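Local structure of titin (Homo sapiens, 5JDD) at residues V41-K44 / K48-L51. The protein probably acts as a giant structural protein of muscle, whose tandem immunoglobulin domains in the I-band form part of an extensible chain. Sequence-based numbering, arbitrary orientation. Where two conformers were deposited one is given.
Sequences VEIK and KHRL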
loop_
_atom_site.group_PDB
_atom_site.type_symbol
_atom_site.label_atom_id
_atom_site.label_comp_id
_atom_site.label_asym_id
_atom_site.label_seq_id
_atom_site.Cartn_x
_atom_site.Cartn_y
_atom_site.Cartn_z
ATOM N N VAL A 41 -3.886 32.333 -28.940
ATOM C CA VAL A 41 -2.678 32.331 -29.752
ATOM C C VAL A 41 -2.757 31.213 -30.784
ATOM O O VAL A 41 -3.163 30.091 -30.467
ATOM C CB VAL A 41 -1.409 32.177 -28.892
ATOM C CG1 VAL A 41 -0.167 32.198 -29.767
ATOM C CG2 VAL A 41 -1.337 33.289 -27.868
ATOM N N GLU A 42 -2.379 31.526 -32.019
ATOM C CA GLU A 42 -2.360 30.535 -33.089
ATOM C C GLU A 42 -1.352 29.427 -32.791
ATOM O O GLU A 42 -0.205 29.688 -32.428
ATOM C CB GLU A 42 -2.014 31.206 -34.414
ATOM C CG GLU A 42 -1.962 30.253 -35.601
ATOM C CD GLU A 42 -1.670 30.973 -36.904
ATOM O OE1 GLU A 42 -2.046 32.161 -37.020
ATOM O OE2 GLU A 42 -1.051 30.357 -37.799
ATOM N N ILE A 43 -1.795 28.185 -32.946
ATOM C CA ILE A 43 -0.938 27.023 -32.742
ATOM C C ILE A 43 -0.018 26.795 -33.944
ATOM O O ILE A 43 -0.453 26.839 -35.095
ATOM C CB ILE A 43 -1.792 25.779 -32.461
ATOM C CG1 ILE A 43 -2.559 25.990 -31.150
ATOM C CG2 ILE A 43 -0.919 24.518 -32.398
ATOM C CD1 ILE A 43 -3.590 24.939 -30.865
ATOM N N LYS A 44 1.259 26.566 -33.653
ATOM C CA LYS A 44 2.285 26.269 -34.653
ATOM C C LYS A 44 2.699 24.816 -34.506
ATOM O O LYS A 44 2.611 24.264 -33.402
ATOM C CB LYS A 44 3.524 27.130 -34.383
ATOM C CG LYS A 44 3.312 28.637 -34.488
ATOM C CD LYS A 44 4.440 29.398 -33.809
ATOM C CE LYS A 44 4.251 29.392 -32.300
ATOM N NZ LYS A 44 5.362 30.064 -31.574
ATOM N N LYS A 48 5.102 19.243 -29.533
ATOM C CA LYS A 48 3.818 18.907 -28.903
ATOM C C LYS A 48 2.633 18.911 -29.882
ATOM O O LYS A 48 1.682 18.139 -29.727
ATOM C CB LYS A 48 3.530 19.858 -27.730
ATOM C CG LYS A 48 2.081 19.853 -27.225
ATOM C CD LYS A 48 1.920 19.097 -25.914
ATOM C CE LYS A 48 2.569 19.836 -24.754
ATOM N NZ LYS A 48 2.401 19.120 -23.457
ATOM N N HIS A 49 2.694 19.775 -30.894
ATOM C CA HIS A 49 1.554 19.975 -31.789
ATOM C C HIS A 49 1.856 19.558 -33.217
ATOM O O HIS A 49 2.860 19.976 -33.799
ATOM C CB HIS A 49 1.149 21.449 -31.797
ATOM C CG HIS A 49 0.892 22.017 -30.440
ATOM N ND1 HIS A 49 1.822 22.773 -29.759
ATOM C CD2 HIS A 49 -0.191 21.937 -29.633
ATOM C CE1 HIS A 49 1.322 23.136 -28.590
ATOM N NE2 HIS A 49 0.101 22.640 -28.489
ATOM N N ARG A 50 0.983 18.741 -33.786
ATOM C CA ARG A 50 1.073 18.390 -35.191
ATOM C C ARG A 50 -0.200 18.815 -35.899
ATOM O O ARG A 50 -1.308 18.518 -35.450
ATOM C CB ARG A 50 1.251 16.887 -35.364
ATOM C CG ARG A 50 1.306 16.438 -36.815
ATOM C CD ARG A 50 1.784 15.000 -36.936
ATOM N NE ARG A 50 3.082 14.834 -36.295
ATOM C CZ ARG A 50 3.251 14.348 -35.069
ATOM N NH1 ARG A 50 2.197 13.967 -34.357
ATOM N NH2 ARG A 50 4.470 14.244 -34.557
ATOM N N LEU A 51 -0.030 19.513 -37.009
ATOM C CA LEU A 51 -1.147 19.954 -37.836
ATOM C C LEU A 51 -1.156 19.111 -39.094
ATOM O O LEU A 51 -0.178 19.097 -39.842
ATOM C CB LEU A 51 -0.987 21.425 -38.214
ATOM C CG LEU A 51 -0.925 22.422 -37.061
ATOM C CD1 LEU A 51 -0.677 23.833 -37.577
ATOM C CD2 LEU A 51 -2.217 22.361 -36.294
#
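The imidazole of His49 lies between two aliphatic groups. Ile43 CG2 sits over one face, 4.0 Å from the ring centroid and 27° off the normal, which qualifies as a CH-pi contact. On the opposite face, Lys48 CG stands 3.6 Å above the ring plane, over its centre. The carbonyl of Lys44 meets the group obliquely; Lys44 O comes nearest at His49 CB (3.6 Å). Ile43 reaches the ring with CG2 because this methyl is anti to the backbone N, whereas CG1 lies beside that nitrogen (chi1 -64°). The Ile43 and His49 side chains cross at roughly a right angle. Farther along, Leu51 CD1 approaches Ile43 O at 3.9 Å, a doubtful touch because Leu51 has two conformers.

Strands 41-42 and 49-54 are edge strands of the two different sheets of an I-set immunoglobulin sandwich, corresponding to C' and D. Ile43 also packs on Trp36 and Leu60, and His49 on Leu62, so the contact bridges the sheets at one margin. With no hydrogen bond across and 189 Å² buried, cohesion probably comes mainly from van der Waals packing, CH-pi included; Lys48 CG, Ile43 CG2 and a hydrogen bond of His49 ND1 just outside the segments probably limit ring rotation.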